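BauA (Acinetobacter baumannii, PDB 6H7F) probably serves as a TonB-dependent receptor that takes up ferric acinetobactin-type siderophores across the outer membrane. Local coordinates at residues Q338-V343 with D377-R382; V258-A263 with L687-L692; F241-D246 with M291-Y296; A77-E82 with W100-Y105. All coordinates share one frame; numbering follows the deposited sequence.

Contact 1: Q338-V343 with D377-R382. With FV8 ((4~{S},5~{R})-2-[2,3-bis(oxidanyl)phenyl]-~{N}-[2-(1~{H}-imidazol-4-yl)ethyl]-5-methyl-~{N}-oxidanyl-4,5-dihydro-1,3-oxazole-4-carboxamide), chain E.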
# COMPACT_ATOMS: atom_id res chain seq x y z
N GLN A 338 24.99 23.43 16.09
CA GLN A 338 24.86 24.28 14.92
C GLN A 338 26.21 24.38 14.23
O GLN A 338 27.27 24.41 14.90
CB GLN A 338 24.35 25.67 15.30
CG GLN A 338 23.02 25.65 16.03
CD GLN A 338 22.49 27.03 16.36
OE1 GLN A 338 23.22 28.03 16.35
NE2 GLN A 338 21.20 27.10 16.66
N LEU A 339 26.17 24.43 12.91
CA LEU A 339 27.35 24.60 12.10
C LEU A 339 27.01 25.47 10.89
O LEU A 339 25.94 25.32 10.27
CB LEU A 339 27.87 23.22 11.69
CG LEU A 339 29.10 23.21 10.79
CD1 LEU A 339 30.34 23.72 11.53
CD2 LEU A 339 29.36 21.81 10.25
N ALA A 340 27.92 26.41 10.59
CA ALA A 340 27.96 27.07 9.31
C ALA A 340 29.40 27.07 8.81
O ALA A 340 30.32 27.24 9.59
CB ALA A 340 27.42 28.47 9.42
N PHE A 341 29.59 26.83 7.51
CA PHE A 341 30.87 27.01 6.93
C PHE A 341 30.71 27.54 5.51
O PHE A 341 29.72 27.26 4.83
CB PHE A 341 31.73 25.75 7.06
CG PHE A 341 31.27 24.53 6.31
CD1 PHE A 341 31.53 24.38 4.96
CD2 PHE A 341 30.66 23.48 6.98
CE1 PHE A 341 31.13 23.23 4.28
CE2 PHE A 341 30.27 22.33 6.30
CZ PHE A 341 30.51 22.20 4.96
N ASP A 342 31.68 28.39 5.14
CA ASP A 342 31.80 29.01 3.81
C ASP A 342 33.15 28.61 3.23
O ASP A 342 34.16 28.72 3.92
CB ASP A 342 31.71 30.54 3.87
CG ASP A 342 30.43 31.04 4.52
OD1 ASP A 342 29.36 30.47 4.22
OD2 ASP A 342 30.51 32.00 5.32
N VAL A 343 33.15 28.11 2.00
CA VAL A 343 34.36 27.68 1.40
C VAL A 343 34.42 28.22 -0.03
O VAL A 343 33.42 28.21 -0.74
CB VAL A 343 34.56 26.16 1.52
CG1 VAL A 343 33.27 25.39 1.38
CG2 VAL A 343 35.62 25.62 0.57
N ASP A 377 35.82 29.38 6.23
CA ASP A 377 35.49 29.76 7.62
C ASP A 377 34.43 28.81 8.21
O ASP A 377 33.41 28.46 7.56
CB ASP A 377 35.01 31.22 7.68
CG ASP A 377 36.06 32.22 7.23
OD1 ASP A 377 37.20 32.16 7.75
OD2 ASP A 377 35.72 33.08 6.39
N ASP A 378 34.66 28.40 9.45
CA ASP A 378 33.75 27.55 10.18
C ASP A 378 33.20 28.33 11.38
O ASP A 378 33.96 28.99 12.11
CB ASP A 378 34.43 26.26 10.66
CG ASP A 378 34.51 25.15 9.61
OD1 ASP A 378 35.23 25.34 8.60
OD2 ASP A 378 33.88 24.08 9.82
N TYR A 379 31.88 28.24 11.56
CA TYR A 379 31.15 28.73 12.73
C TYR A 379 30.33 27.58 13.30
O TYR A 379 29.77 26.80 12.54
CB TYR A 379 30.18 29.85 12.33
CG TYR A 379 30.75 30.93 11.44
CD1 TYR A 379 31.08 30.67 10.12
CD2 TYR A 379 30.96 32.21 11.92
CE1 TYR A 379 31.60 31.66 9.30
CE2 TYR A 379 31.47 33.22 11.12
CZ TYR A 379 31.81 32.94 9.80
OH TYR A 379 32.33 33.92 9.01
N GLY A 380 30.23 27.49 14.62
CA GLY A 380 29.46 26.40 15.18
C GLY A 380 29.37 26.42 16.70
O GLY A 380 30.11 27.12 17.39
N TYR A 381 28.42 25.62 17.20
CA TYR A 381 28.35 25.24 18.57
C TYR A 381 28.46 23.71 18.67
O TYR A 381 27.72 23.00 18.00
CB TYR A 381 27.00 25.63 19.18
CG TYR A 381 26.73 27.09 19.38
CD1 TYR A 381 27.42 27.84 20.32
CD2 TYR A 381 25.68 27.70 18.71
CE1 TYR A 381 27.11 29.18 20.55
CE2 TYR A 381 25.35 29.03 18.93
CZ TYR A 381 26.07 29.77 19.84
OH TYR A 381 25.71 31.07 20.04
N ARG A 382 29.36 23.24 19.54
CA ARG A 382 29.31 21.87 20.06
C ARG A 382 28.30 21.84 21.22
O ARG A 382 27.61 20.86 21.42
CB ARG A 382 30.71 21.42 20.49
CG ARG A 382 31.60 20.94 19.34
CD ARG A 382 33.07 20.71 19.73
NE ARG A 382 33.92 21.89 19.52
CZ ARG A 382 34.66 22.11 18.43
NH1 ARG A 382 34.96 21.12 17.61
NH2 ARG A 382 35.10 23.33 18.17
CAJ FV8 E . 31.44 19.29 8.59
NAN FV8 E . 32.24 19.96 9.41
CAI FV8 E . 31.92 19.58 10.69
NAO FV8 E . 30.90 18.65 10.67
CAT FV8 E . 30.64 18.49 9.36
CAK FV8 E . 29.60 17.56 8.78
CAL FV8 E . 28.19 18.09 9.07
NAY FV8 E . 28.00 18.15 10.52
OAE FV8 E . 28.66 17.24 11.30
C FV8 E . 27.19 19.02 11.09
O FV8 E . 26.54 19.86 10.42
CA FV8 E . 27.22 18.94 12.51
N FV8 E . 28.61 19.19 13.00
CB FV8 E . 26.41 20.02 13.20
CG2 FV8 E . 25.42 19.44 14.25
OG1 FV8 E . 27.35 20.80 13.94
CAR FV8 E . 28.59 20.24 13.84
CAV FV8 E . 29.68 20.82 14.41
CAH FV8 E . 29.52 22.00 15.15
CAF FV8 E . 30.62 22.63 15.75
CAG FV8 E . 31.91 22.10 15.58
CAS FV8 E . 32.08 20.94 14.83
OAC FV8 E . 33.29 20.35 14.62
CAU FV8 E . 30.96 20.33 14.24
OAD FV8 E . 31.13 19.20 13.53
O HOH W 1 32.65 33.40 6.34
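Residues Gln338 to Asp342 pair with Asp377 to Tyr381 as antiparallel strands, their short axes at 173°, with Ala340 and Tyr379 forming a hydrogen-bonded pair in which each N lies 2.7 Å from the other residue's O. Both strands belong to one long hairpin of the receptor's beta-barrel wall. Leu339, Phe341 and Asp378 share one face with the siderophore FV8. Leu339 turns its CG anti to the backbone N (chi1 178°), and its CD2 comes within 3.4 Å of FV8 CAI. Gly380 has no side chain, and its CA lies 4.0 Å from FV8 CAF, so the catechol ring sits close to the backbone. Phe341 CB packs on the carboxylate carbon CG of Asp378 at 3.8 Å, while the Phe341 ring meets Tyr315. Asp378 OD1 is bonded to Gln376 NE2. Gln338, Tyr379 and Tyr381 lie on the other face. Gln338 runs alongside Tyr381, and its OE1 touches the ring edge at CD2, 3.4 Å away. Thr409 N also bonds to that oxygen, and Asn318 takes the amide NE2. Farther along, one water donates to Asp342 OD2 at 2.8 Å and to Asp377 OD2 at 3.1 Å. It also bonds Tyr379 OH at 2.7 Å. Asp377 OD1 is bonded to His415 ND1. The water probably eases repulsion between the two carboxylates. One face thus fits the siderophore; amide, phenol and water bonds hold the other.

Contact 2: V258-A263 with L687-L692. With OPZ (~{N}-[(4~{S},5~{R})-2-[2-(1~{H}-imidazol-4-yl)ethyl]-5-methyl-3-oxidanylidene-1,2-oxazolidin-4-yl]-2,3-bis(oxidanyl)benzamide), chain G; OPV (~{N}-[(4~{S},5~{S})-2-[2-(1~{H}-imidazol-4-yl)ethyl]-5-methyl-3-oxidanylidene-1,2-oxazolidin-4-yl]-2,3-bis(oxidanyl)benzamide), chain F; EDO (1,2-ethanediol), chain O.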
# COMPACT_ATOMS: atom_id res chain seq x y z
N VAL A 258 21.42 8.13 14.69
CA VAL A 258 21.39 7.86 16.12
C VAL A 258 22.50 6.88 16.46
O VAL A 258 22.90 6.05 15.64
CB VAL A 258 20.02 7.33 16.57
CG1 VAL A 258 18.89 8.28 16.21
CG2 VAL A 258 19.74 5.96 16.01
N ASN A 259 22.97 6.96 17.70
CA ASN A 259 24.07 6.13 18.23
C ASN A 259 23.51 5.08 19.18
O ASN A 259 22.49 5.29 19.85
CB ASN A 259 25.12 6.98 18.94
CG ASN A 259 25.89 7.88 17.99
OD1 ASN A 259 25.99 7.57 16.80
ND2 ASN A 259 26.41 8.99 18.49
N VAL A 260 24.18 3.93 19.23
CA VAL A 260 23.82 2.81 20.06
C VAL A 260 25.07 2.36 20.83
O VAL A 260 26.19 2.66 20.44
CB VAL A 260 23.27 1.66 19.21
CG1 VAL A 260 21.90 1.98 18.65
CG2 VAL A 260 24.22 1.28 18.09
N SER A 261 24.85 1.62 21.92
CA SER A 261 25.93 1.00 22.70
C SER A 261 25.68 -0.51 22.78
O SER A 261 24.57 -0.97 22.54
CB SER A 261 26.05 1.61 24.06
OG SER A 261 24.90 1.33 24.85
N THR A 262 26.73 -1.26 23.13
CA THR A 262 26.65 -2.73 23.34
C THR A 262 25.80 -3.03 24.59
O THR A 262 25.05 -3.99 24.62
CB THR A 262 28.05 -3.34 23.44
OG1 THR A 262 28.72 -2.69 24.53
CG2 THR A 262 28.88 -3.17 22.18
N ALA A 263 25.92 -2.17 25.61
CA ALA A 263 25.17 -2.35 26.86
C ALA A 263 23.66 -2.38 26.57
O ALA A 263 22.93 -3.19 27.14
CB ALA A 263 25.53 -1.26 27.84
N LEU A 687 29.02 9.49 10.59
CA LEU A 687 29.22 10.22 11.88
C LEU A 687 28.38 9.61 13.01
O LEU A 687 28.83 9.56 14.14
CB LEU A 687 28.92 11.72 11.69
CG LEU A 687 29.80 12.42 10.65
CD1 LEU A 687 29.58 13.92 10.67
CD2 LEU A 687 31.29 12.09 10.88
N THR A 688 27.16 9.14 12.70
CA THR A 688 26.35 8.40 13.66
C THR A 688 26.26 6.92 13.24
O THR A 688 26.55 6.57 12.09
CB THR A 688 24.96 9.04 13.82
OG1 THR A 688 24.31 9.11 12.56
CG2 THR A 688 25.03 10.44 14.41
N ASN A 689 25.84 6.08 14.19
CA ASN A 689 25.85 4.62 14.04
C ASN A 689 24.75 4.14 13.08
O ASN A 689 24.97 3.22 12.31
CB ASN A 689 25.67 3.92 15.39
CG ASN A 689 26.77 4.21 16.38
OD1 ASN A 689 26.53 4.14 17.59
ND2 ASN A 689 27.99 4.46 15.89
N LEU A 690 23.54 4.72 13.18
CA LEU A 690 22.32 4.16 12.52
C LEU A 690 21.45 5.28 11.96
O LEU A 690 21.33 6.34 12.55
CB LEU A 690 21.48 3.36 13.53
CG LEU A 690 22.15 2.16 14.19
CD1 LEU A 690 21.21 1.53 15.22
CD2 LEU A 690 22.55 1.11 13.18
N ALA A 691 20.76 4.99 10.86
CA ALA A 691 19.62 5.77 10.45
C ALA A 691 18.65 4.88 9.70
O ALA A 691 19.06 3.91 9.07
CB ALA A 691 20.07 6.93 9.59
N LEU A 692 17.36 5.25 9.74
CA LEU A 692 16.32 4.58 8.99
C LEU A 692 16.48 4.85 7.50
O LEU A 692 16.60 5.99 7.09
CB LEU A 692 14.95 5.08 9.46
CG LEU A 692 14.48 4.54 10.81
CD1 LEU A 692 13.10 5.09 11.16
CD2 LEU A 692 14.46 3.02 10.80
CAJ OPZ G . 38.09 16.36 8.91
NAM OPZ G . 38.77 16.41 10.06
CAI OPZ G . 39.00 17.70 10.34
NAO OPZ G . 38.46 18.45 9.37
CAT OPZ G . 37.90 17.61 8.50
CAK OPZ G . 37.15 18.04 7.20
CAL OPZ G . 35.63 18.19 7.48
NAY OPZ G . 35.15 17.05 8.33
C OPZ G . 34.89 17.03 9.65
O OPZ G . 35.03 17.99 10.40
OG1 OPZ G . 34.90 15.62 7.80
CB OPZ G . 34.05 15.05 8.78
CG2 OPZ G . 32.60 15.43 8.47
CA OPZ G . 34.55 15.74 10.06
N OPZ G . 33.54 15.71 11.14
CAQ OPZ G . 33.65 14.81 12.13
OAB OPZ G . 34.52 13.95 12.12
CAV OPZ G . 32.64 14.79 13.08
CAH OPZ G . 32.61 13.78 14.06
CAF OPZ G . 31.57 13.73 15.00
CAG OPZ G . 30.54 14.69 14.96
CAS OPZ G . 30.58 15.67 13.97
OAD OPZ G . 29.66 16.65 13.85
CAU OPZ G . 31.61 15.71 13.06
OAE OPZ G . 31.61 16.70 12.13
CAJ OPV F . 38.47 16.32 10.10
NAM OPV F . 39.31 16.76 11.04
CAI OPV F . 39.48 18.07 10.86
NAO OPV F . 38.75 18.46 9.82
CAT OPV F . 38.13 17.37 9.36
CAK OPV F . 37.17 17.34 8.15
CAL OPV F . 35.71 17.48 8.60
NAY OPV F . 35.16 16.19 9.17
C OPV F . 35.38 15.73 10.40
O OPV F . 36.06 16.31 11.24
OG1 OPV F . 34.23 15.18 8.44
CB OPV F . 34.23 14.02 9.29
CG2 OPV F . 35.18 12.94 8.76
CA OPV F . 34.70 14.55 10.66
N OPV F . 33.54 14.85 11.53
CAQ OPV F . 33.47 14.31 12.76
OAB OPV F . 34.29 13.49 13.14
CAV OPV F . 32.34 14.56 13.54
CAH OPV F . 32.11 13.65 14.59
CAF OPV F . 30.99 13.78 15.43
CAG OPV F . 30.09 14.83 15.22
CAS OPV F . 30.32 15.73 14.18
OAD OPV F . 29.52 16.78 13.91
CAU OPV F . 31.41 15.60 13.36
OAE OPV F . 31.55 16.55 12.37
C1 EDO O . 29.24 0.77 20.35
O1 EDO O . 29.91 -0.30 19.68
C2 EDO O . 29.27 1.95 19.40
O2 EDO O . 28.50 1.63 18.24
O HOH W 2 28.11 10.85 16.59
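The side-chain amides of Asn259 and Asn689 cross at about a right angle, with their planes 48° apart. Asn259 OD1 approaches the amide carbon CG of Asn689 at 3.5 Å, while Asn689 OD1 lies 3.4 Å from Asn259 CB. Each oxygen also accepts a backbone N-H from the opposite segment. Asn259 OD1 takes Asn689 N at 3.0 Å, nearly in line with its C=O bond. Asn689 OD1 takes Val260 N at 2.9 Å, in the amide plane and on a lone pair. Both asparagines keep CG beside their own backbone N, with chi1 near -65°, which sets the amides between the two chains. This exchange flanks a classic beta bulge, in which Asn689 and Leu690 both face Val258. There Val258 N bonds Leu690 O at 2.8 Å, and Leu690 N returns the bond to Val258 O. The bulge ties the loop region after barrel strand 238-252 to residues 687-692 near the C-terminus, part of which falls in the predicted TonB C-terminal box. Leu690 supplies the apolar side. Its CD1 meets Val260 CG1 at 3.5 Å, and its CB touches Val258 CG2. Trp682 touches both Val258 and Leu690. At the siderophore end, a water accepts from Asn259 ND2 and donates to Leu687 O at 2.9 Å. Leu687 CD1 packs against the ligands, 3.6 Å from CAU of the isoxazolidinone siderophore OPZ.

Contact 3: F241-D246 with M291-Y296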
# COMPACT_ATOMS: atom_id res chain seq x y z
N PHE A 241 34.82 25.23 -23.89
CA PHE A 241 33.58 24.85 -23.18
C PHE A 241 33.50 25.60 -21.86
O PHE A 241 34.48 25.62 -21.10
CB PHE A 241 33.53 23.34 -22.90
CG PHE A 241 33.76 22.45 -24.09
CD1 PHE A 241 32.70 21.92 -24.80
CD2 PHE A 241 35.05 22.07 -24.46
CE1 PHE A 241 32.92 21.05 -25.86
CE2 PHE A 241 35.26 21.22 -25.53
CZ PHE A 241 34.19 20.71 -26.22
N VAL A 242 32.36 26.25 -21.62
CA VAL A 242 32.09 26.96 -20.40
C VAL A 242 30.84 26.35 -19.75
O VAL A 242 29.83 26.08 -20.42
CB VAL A 242 31.92 28.47 -20.65
CG1 VAL A 242 31.47 29.21 -19.40
CG2 VAL A 242 33.19 29.09 -21.21
N ASP A 243 30.92 26.16 -18.43
CA ASP A 243 29.81 25.66 -17.64
C ASP A 243 29.71 26.49 -16.36
O ASP A 243 30.72 26.80 -15.73
CB ASP A 243 29.99 24.18 -17.31
CG ASP A 243 30.07 23.28 -18.53
OD1 ASP A 243 28.98 22.89 -19.03
OD2 ASP A 243 31.20 23.00 -18.98
N ALA A 244 28.48 26.84 -15.99
CA ALA A 244 28.22 27.54 -14.76
C ALA A 244 26.86 27.09 -14.20
O ALA A 244 25.94 26.74 -14.96
CB ALA A 244 28.27 29.02 -15.00
N TYR A 245 26.74 27.09 -12.87
CA TYR A 245 25.51 26.66 -12.22
C TYR A 245 25.35 27.38 -10.87
O TYR A 245 26.33 27.84 -10.26
CB TYR A 245 25.50 25.14 -12.03
CG TYR A 245 26.34 24.67 -10.88
CD1 TYR A 245 25.83 24.62 -9.60
CD2 TYR A 245 27.68 24.36 -11.06
CE1 TYR A 245 26.61 24.22 -8.53
CE2 TYR A 245 28.47 23.97 -10.00
CZ TYR A 245 27.93 23.88 -8.73
OH TYR A 245 28.70 23.51 -7.66
N ASP A 246 24.10 27.46 -10.44
CA ASP A 246 23.70 27.99 -9.15
C ASP A 246 22.65 27.02 -8.58
O ASP A 246 21.64 26.69 -9.25
CB ASP A 246 23.19 29.43 -9.32
CG ASP A 246 22.82 30.14 -8.03
OD1 ASP A 246 23.32 29.74 -6.97
OD2 ASP A 246 22.05 31.11 -8.10
N MET A 291 33.34 26.77 -14.69
CA MET A 291 34.59 26.29 -15.19
C MET A 291 34.69 26.58 -16.69
O MET A 291 33.65 26.78 -17.38
CB MET A 291 34.76 24.79 -14.92
CG MET A 291 33.70 23.91 -15.57
SD MET A 291 33.96 22.14 -15.19
CE MET A 291 35.44 21.81 -16.14
N ILE A 292 35.94 26.62 -17.17
CA ILE A 292 36.24 26.80 -18.59
C ILE A 292 37.31 25.77 -18.97
O ILE A 292 38.28 25.59 -18.24
CB ILE A 292 36.68 28.25 -18.89
CG1 ILE A 292 37.03 28.45 -20.36
CG2 ILE A 292 37.84 28.67 -17.99
CD1 ILE A 292 36.99 29.90 -20.81
N ARG A 293 37.09 25.06 -20.09
CA ARG A 293 38.09 24.18 -20.72
C ARG A 293 38.43 24.72 -22.11
O ARG A 293 37.54 25.09 -22.88
CB ARG A 293 37.58 22.75 -20.87
CG ARG A 293 37.17 22.08 -19.56
CD ARG A 293 36.52 20.71 -19.77
NE ARG A 293 35.15 20.77 -20.27
CZ ARG A 293 34.64 19.92 -21.17
NH1 ARG A 293 35.41 18.99 -21.71
NH2 ARG A 293 33.37 20.01 -21.53
N GLY A 294 39.73 24.73 -22.43
CA GLY A 294 40.21 25.02 -23.76
C GLY A 294 41.09 23.91 -24.28
O GLY A 294 41.87 23.34 -23.53
N GLU A 295 40.95 23.62 -25.58
CA GLU A 295 41.82 22.68 -26.29
C GLU A 295 42.40 23.39 -27.53
O GLU A 295 41.71 24.17 -28.17
CB GLU A 295 41.03 21.43 -26.70
CG GLU A 295 40.53 20.60 -25.53
CD GLU A 295 39.62 19.42 -25.88
OE1 GLU A 295 39.53 19.07 -27.08
OE2 GLU A 295 39.02 18.85 -24.96
N TYR A 296 43.67 23.10 -27.84
CA TYR A 296 44.34 23.61 -29.04
C TYR A 296 45.14 22.48 -29.71
O TYR A 296 46.05 21.91 -29.11
CB TYR A 296 45.26 24.79 -28.70
CG TYR A 296 45.83 25.47 -29.92
CD1 TYR A 296 45.11 26.46 -30.57
CD2 TYR A 296 47.03 25.06 -30.48
CE1 TYR A 296 45.60 27.06 -31.72
CE2 TYR A 296 47.53 25.65 -31.63
CZ TYR A 296 46.82 26.66 -32.25
OH TYR A 296 47.30 27.25 -33.39
O HOH W 3 33.89 23.22 -19.30
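Phe241 O accepts the backbone N-H of Arg293 at 2.9 Å, receives a weak bond from a water, and also has the CA of Ile292 at 3.3 Å. It sits in an antiparallel pair of barrel strands, 238-252 and 282-297, in the wall of the TonB-dependent receptor fold. Asp243 and Met291 form the next hydrogen-bonded pair, with Met291 N to Asp243 O the shorter bond at 2.8 Å. Phe241, Asp243, Met291 and Arg293 share the face that meets plug residues such as Met118. Here the Arg293 guanidinium lies flat on the Phe241 ring, the planes 16° apart. It is an off-centre cation-pi contact: CZ is 4.4 Å from the ring centroid, and NH2 reaches over CG at 3.6 Å. A bend at chi3 (-75°) swings the guanidinium back over the ring. Tyr167 OH bonds both Arg293 NH2 and Asp243 OD2, which ties the two side chains together. Val242 and Ile292 occupy the opposite face, where Val242 CG2 meets Ile292 CD1 at 3.9 Å. The water at Phe241 O completes the grip on the arginine: it accepts from Arg293 NE at 2.9 Å, in the guanidinium plane, and donates to Asp243 OD2 at 2.7 Å.

Contact 4: A77-E82 with W100-Y105. With FV8 ((4~{S},5~{R})-2-[2,3-bis(oxidanyl)phenyl]-~{N}-[2-(1~{H}-imidazol-4-yl)ethyl]-5-methyl-~{N}-oxidanyl-4,5-dihydro-1,3-oxazole-4-carboxamide), chain E.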
# COMPACT_ATOMS: atom_id res chain seq x y z
N ALA A 77 15.59 10.40 -10.87
CA ALA A 77 16.67 10.58 -9.90
C ALA A 77 16.74 12.03 -9.41
O ALA A 77 16.82 12.94 -10.20
CB ALA A 77 17.98 10.16 -10.51
N LYS A 78 16.77 12.20 -8.08
CA LYS A 78 16.81 13.50 -7.41
C LYS A 78 18.22 13.80 -6.89
O LYS A 78 18.49 14.92 -6.44
CB LYS A 78 15.86 13.50 -6.21
CG LYS A 78 14.42 13.12 -6.52
CD LYS A 78 13.62 14.26 -7.06
CE LYS A 78 12.15 13.94 -7.23
NZ LYS A 78 11.90 13.15 -8.47
N ASP A 79 19.08 12.79 -6.86
CA ASP A 79 20.47 13.02 -6.50
C ASP A 79 21.33 11.98 -7.21
O ASP A 79 20.80 11.18 -7.97
CB ASP A 79 20.65 13.06 -4.98
CG ASP A 79 20.34 11.75 -4.29
OD1 ASP A 79 20.42 10.70 -4.96
OD2 ASP A 79 20.05 11.80 -3.07
N ILE A 80 22.65 12.04 -7.02
CA ILE A 80 23.58 11.20 -7.79
C ILE A 80 23.45 9.75 -7.34
O ILE A 80 23.61 8.82 -8.14
CB ILE A 80 25.03 11.73 -7.65
CG1 ILE A 80 25.19 13.08 -8.33
CG2 ILE A 80 26.03 10.72 -8.20
CD1 ILE A 80 24.62 13.12 -9.74
N THR A 81 23.19 9.56 -6.04
CA THR A 81 23.07 8.26 -5.43
C THR A 81 22.00 7.46 -6.18
O THR A 81 22.20 6.30 -6.53
CB THR A 81 22.75 8.37 -3.93
OG1 THR A 81 23.85 8.99 -3.28
CG2 THR A 81 22.49 7.02 -3.30
N GLU A 82 20.87 8.10 -6.45
CA GLU A 82 19.73 7.45 -7.11
C GLU A 82 20.12 6.99 -8.52
O GLU A 82 19.46 6.11 -9.08
CB GLU A 82 18.50 8.36 -7.12
CG GLU A 82 17.89 8.52 -5.73
CD GLU A 82 16.73 9.48 -5.58
OE1 GLU A 82 16.11 9.84 -6.61
OE2 GLU A 82 16.42 9.83 -4.42
N TRP A 100 22.01 15.13 5.57
CA TRP A 100 22.71 16.39 5.36
C TRP A 100 23.71 16.26 4.20
O TRP A 100 24.24 17.26 3.74
CB TRP A 100 23.38 16.88 6.65
CG TRP A 100 24.21 15.85 7.34
CD1 TRP A 100 23.79 14.96 8.29
CD2 TRP A 100 25.60 15.58 7.13
NE1 TRP A 100 24.82 14.17 8.69
CE2 TRP A 100 25.94 14.50 7.98
CE3 TRP A 100 26.58 16.11 6.29
CZ2 TRP A 100 27.23 13.98 8.03
CZ3 TRP A 100 27.85 15.57 6.32
CH2 TRP A 100 28.17 14.52 7.18
N SER A 101 23.92 15.03 3.71
CA SER A 101 24.66 14.78 2.45
C SER A 101 24.28 13.41 1.88
O SER A 101 23.72 12.56 2.58
CB SER A 101 26.16 14.86 2.66
OG SER A 101 26.66 13.65 3.21
N GLU A 102 24.63 13.20 0.62
CA GLU A 102 24.67 11.88 0.02
C GLU A 102 25.70 11.04 0.78
O GLU A 102 26.61 11.57 1.43
CB GLU A 102 24.98 11.97 -1.47
CG GLU A 102 23.94 12.75 -2.28
CD GLU A 102 24.02 12.56 -3.79
OE1 GLU A 102 24.05 11.39 -4.24
OE2 GLU A 102 24.07 13.59 -4.52
N ASN A 103 25.54 9.72 0.69
CA ASN A 103 26.46 8.80 1.29
C ASN A 103 26.48 7.51 0.47
O ASN A 103 25.48 6.78 0.42
CB ASN A 103 26.09 8.50 2.74
CG ASN A 103 27.14 7.67 3.44
OD1 ASN A 103 28.34 7.95 3.32
ND2 ASN A 103 26.71 6.64 4.13
N TYR A 104 27.63 7.22 -0.13
CA TYR A 104 27.81 5.97 -0.84
C TYR A 104 29.26 5.48 -0.72
O TYR A 104 30.18 6.27 -0.53
CB TYR A 104 27.37 6.12 -2.30
CG TYR A 104 27.96 7.31 -3.02
CD1 TYR A 104 29.20 7.23 -3.64
CD2 TYR A 104 27.25 8.49 -3.13
CE1 TYR A 104 29.72 8.31 -4.33
CE2 TYR A 104 27.76 9.58 -3.82
CZ TYR A 104 29.01 9.50 -4.40
OH TYR A 104 29.53 10.58 -5.06
N TYR A 105 29.40 4.16 -0.79
CA TYR A 105 30.67 3.47 -0.83
C TYR A 105 30.86 2.87 -2.22
O TYR A 105 29.90 2.45 -2.85
CB TYR A 105 30.72 2.34 0.20
CG TYR A 105 30.61 2.76 1.65
CD1 TYR A 105 29.41 3.17 2.19
CD2 TYR A 105 31.72 2.73 2.48
CE1 TYR A 105 29.30 3.52 3.52
CE2 TYR A 105 31.63 3.08 3.81
CZ TYR A 105 30.42 3.49 4.34
OH TYR A 105 30.34 3.86 5.65
CAJ FV8 E . 31.44 19.29 8.59
NAN FV8 E . 32.24 19.96 9.41
CAI FV8 E . 31.92 19.58 10.69
NAO FV8 E . 30.90 18.65 10.67
CAT FV8 E . 30.64 18.49 9.36
CAK FV8 E . 29.60 17.56 8.78
CAL FV8 E . 28.19 18.09 9.07
NAY FV8 E . 28.00 18.15 10.52
OAE FV8 E . 28.66 17.24 11.30
C FV8 E . 27.19 19.02 11.09
O FV8 E . 26.54 19.86 10.42
CA FV8 E . 27.22 18.94 12.51
N FV8 E . 28.61 19.19 13.00
CB FV8 E . 26.41 20.02 13.20
CG2 FV8 E . 25.42 19.44 14.25
OG1 FV8 E . 27.35 20.80 13.94
CAR FV8 E . 28.59 20.24 13.84
CAV FV8 E . 29.68 20.82 14.41
CAH FV8 E . 29.52 22.00 15.15
CAF FV8 E . 30.62 22.63 15.75
CAG FV8 E . 31.91 22.10 15.58
CAS FV8 E . 32.08 20.94 14.83
OAC FV8 E . 33.29 20.35 14.62
CAU FV8 E . 30.96 20.33 14.24
OAD FV8 E . 31.13 19.20 13.53
O HOH W 4 22.89 9.18 -0.68
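Glu102 packs tightly against the start of helix 81-84, while toward Asn103 the contact is looser and runs through a water. Both segments belong to the plug domain that fills the barrel of TonB-dependent receptors. On the tight side, the extended Glu102 side chain brings its carboxylate to the turn at Ile80 and Thr81. OE1 accepts twice from Thr81: from the hydroxyl OG1 at 2.6 Å on the anti lone pair, and from the backbone N at 2.7 Å on the syn side, 21° out of plane. OE2 has a weak bond from Ile80 N at 3.3 Å, and Thr130 N binds it as well. The Asp79 carboxylate stacks on that of Glu102, planes 12° apart, with Asp79 OD1 3.8 Å from Glu102 OE1. These like charges would tend to repel, but the N-H groups at the helix start probably offset this. Asp79 itself makes a capping bond, its OD1 accepting Glu82 N at 3.0 Å. The looser side lies toward Asn103 and Tyr104. Tyr104 CD2 touches Thr81 OG1 at 3.4 Å. Trp100, in the loop beyond Ser101, lies away from residues 77-82 and has CAL of the siderophore FV8 over one ring face, with Ser101 OG over the opposite face. The bridging water donates to Thr81 OG1 at 2.8 Å and accepts from Asn103 N.

Contact 4 comes first along the chain and lies in the plug, its centre about 7 Å from the centre of the chain. Contact 3 follows, then contact 1, both in the barrel wall, on separate strand pairs with centres about 31 Å apart. Contact 2 joins residues 258-263 to residues near the C-terminus, so the loop it closes encloses contact 1 and crosses contact 3. Contacts 1 and 4 both touch FV8 from different domains, and their nearest atoms are about 7 Å apart. Contacts 2 and 4 meet directly, Leu687 CD1 against Trp100 CZ2. Barrel wall, plug and C-terminal region thus converge on the siderophore site, whereas contact 3 lies about 43 Å from contact 2, centre to centre.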